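Local coordinates for protein DNA polymerase (PDB 2PY5) that replicates the DNA of Bacillus phage phi29 by protein-primed, highly processive strand displacement and proofreads it with a 3'-5' exonuclease, at residues L283-I288 with D325-N330. The protein carries 2 engineered substitutions. Sequence-based numbering, arbitrary orientation.
Sequences LHIQHI and DLWLSN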
# COMPACT_ATOMS: atom_id res chain seq x y z
N LEU F 283 -17.03 -14.25 18.51
CA LEU F 283 -16.02 -14.36 17.46
C LEU F 283 -14.84 -15.15 17.99
O LEU F 283 -14.53 -15.11 19.18
CB LEU F 283 -15.51 -12.99 17.00
CG LEU F 283 -16.53 -12.04 16.37
CD1 LEU F 283 -15.86 -10.74 15.96
CD2 LEU F 283 -17.27 -12.68 15.18
N HIS F 284 -14.14 -15.86 17.12
CA HIS F 284 -12.98 -16.60 17.57
C HIS F 284 -11.97 -16.82 16.47
O HIS F 284 -12.29 -16.68 15.30
CB HIS F 284 -13.36 -17.94 18.24
CG HIS F 284 -13.80 -19.03 17.29
ND1 HIS F 284 -15.07 -19.11 16.78
CD2 HIS F 284 -13.14 -20.13 16.85
CE1 HIS F 284 -15.16 -20.19 16.01
NE2 HIS F 284 -14.00 -20.82 16.04
N ILE F 285 -10.77 -17.17 16.89
CA ILE F 285 -9.69 -17.65 16.01
C ILE F 285 -9.41 -19.06 16.48
O ILE F 285 -9.19 -19.29 17.66
CB ILE F 285 -8.45 -16.74 16.08
CG1 ILE F 285 -8.74 -15.38 15.43
CG2 ILE F 285 -7.23 -17.41 15.37
CD1 ILE F 285 -7.68 -14.30 15.69
N GLN F 286 -9.43 -20.00 15.54
CA GLN F 286 -9.25 -21.44 15.82
C GLN F 286 -7.93 -21.89 15.18
O GLN F 286 -7.74 -21.68 13.99
CB GLN F 286 -10.41 -22.24 15.23
CG GLN F 286 -10.35 -23.75 15.44
CD GLN F 286 -10.60 -24.16 16.89
OE1 GLN F 286 -11.71 -23.97 17.42
NE2 GLN F 286 -9.58 -24.76 17.52
N HIS F 287 -7.06 -22.49 15.98
CA HIS F 287 -5.90 -23.23 15.48
C HIS F 287 -6.38 -24.63 15.15
O HIS F 287 -6.88 -25.35 16.03
CB HIS F 287 -4.78 -23.26 16.52
CG HIS F 287 -3.50 -23.91 16.05
ND1 HIS F 287 -2.49 -24.26 16.92
CD2 HIS F 287 -3.07 -24.26 14.81
CE1 HIS F 287 -1.49 -24.80 16.24
NE2 HIS F 287 -1.81 -24.80 14.96
N ILE F 288 -6.21 -25.03 13.89
CA ILE F 288 -6.71 -26.30 13.36
C ILE F 288 -5.61 -26.90 12.51
O ILE F 288 -4.93 -26.17 11.80
CB ILE F 288 -8.02 -26.10 12.53
CG1 ILE F 288 -8.52 -27.41 11.91
CG2 ILE F 288 -7.85 -25.02 11.44
CD1 ILE F 288 -9.94 -27.31 11.36
N ASP F 325 -1.50 -26.45 8.74
CA ASP F 325 -1.55 -25.96 10.10
C ASP F 325 -2.00 -24.50 10.03
O ASP F 325 -1.25 -23.64 9.57
CB ASP F 325 -0.19 -26.09 10.78
CG ASP F 325 -0.26 -25.79 12.26
OD1 ASP F 325 -0.60 -24.68 12.62
OD2 ASP F 325 0.07 -26.67 13.07
N LEU F 326 -3.23 -24.25 10.45
CA LEU F 326 -3.87 -22.97 10.20
C LEU F 326 -4.42 -22.34 11.46
O LEU F 326 -4.97 -23.03 12.30
CB LEU F 326 -5.03 -23.16 9.22
CG LEU F 326 -4.70 -23.82 7.88
CD1 LEU F 326 -5.98 -24.33 7.23
CD2 LEU F 326 -3.97 -22.86 6.98
N TRP F 327 -4.31 -21.02 11.55
CA TRP F 327 -5.06 -20.23 12.52
C TRP F 327 -6.07 -19.41 11.72
O TRP F 327 -5.66 -18.59 10.89
CB TRP F 327 -4.13 -19.30 13.27
CG TRP F 327 -3.20 -20.00 14.18
CD1 TRP F 327 -2.10 -20.71 13.82
CD2 TRP F 327 -3.27 -20.05 15.61
NE1 TRP F 327 -1.47 -21.21 14.95
CE2 TRP F 327 -2.16 -20.81 16.05
CE3 TRP F 327 -4.14 -19.51 16.56
CZ2 TRP F 327 -1.92 -21.06 17.40
CZ3 TRP F 327 -3.91 -19.77 17.91
CH2 TRP F 327 -2.81 -20.53 18.31
N LEU F 328 -7.36 -19.63 11.96
CA LEU F 328 -8.44 -19.05 11.15
C LEU F 328 -9.45 -18.32 12.00
O LEU F 328 -9.93 -18.85 13.00
CB LEU F 328 -9.19 -20.15 10.38
CG LEU F 328 -8.34 -21.01 9.42
CD1 LEU F 328 -9.18 -22.12 8.85
CD2 LEU F 328 -7.80 -20.14 8.31
N SER F 329 -9.80 -17.11 11.57
CA SER F 329 -10.99 -16.46 12.11
C SER F 329 -12.20 -17.36 11.87
O SER F 329 -12.23 -18.18 10.95
CB SER F 329 -11.21 -15.11 11.43
OG SER F 329 -11.69 -15.26 10.08
N ASN F 330 -13.27 -17.20 12.66
CA ASN F 330 -14.46 -18.01 12.43
C ASN F 330 -15.07 -17.78 11.03
O ASN F 330 -15.68 -18.69 10.46
CB ASN F 330 -15.53 -17.82 13.53
CG ASN F 330 -15.97 -16.37 13.70
OD1 ASN F 330 -15.29 -15.59 14.35
ND2 ASN F 330 -17.14 -16.04 13.13
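Strands 283-288 and 325-329 run antiparallel, the hydrogen-bonded pairs Q286–L328 and I288–L326 alternating with the non-hydrogen-bonded pairs I285–S329 and H287–W327. The last of these is a worked example of aromatic stacking across a non-hydrogen-bonded pair. The H287 ring lies over the five-membered ring of W327 as an offset stack, centroids 4.0 Å apart and planes 13° from parallel, and H287 CB makes a CH-pi contact, standing 3.5 Å from the centroid of the six-membered ring. H287 CG lies anti to the backbone N (chi1 -175°), which brings it to 3.4 Å from W327 CE2. The far edge of the imidazole is gripped too: H287 NE2 donates to D325 OD1 at 2.6 Å, on the syn side of a carboxylate turned 48° from the ring. D325 would tend to favour a charged imidazole, an effect its salt bridge to R289 through OD2 probably tempers. I285 CG2 meets the indole edge at W327 CE3 (3.9 Å). On the other face, I288 CG2 packs against L326 CB and L328 CD1.

Where strand 325-329 ends, an asparagine side chain continues the ladder: N330 OD1 accepts the H284 backbone N at 3.0 Å, while N330 CB packs obliquely on the H284 ring.

S329, the N-cap of helix 330-339, hydrogen-bonds through OG to D332 and touches F432 and A435 of helix 427-447. In the polymerization region, strand 283-294 is flanked by strands 324-329 and 340-356, while helix 330-339 packs against L326 and L328 through M336, and against L328 through L333 as well.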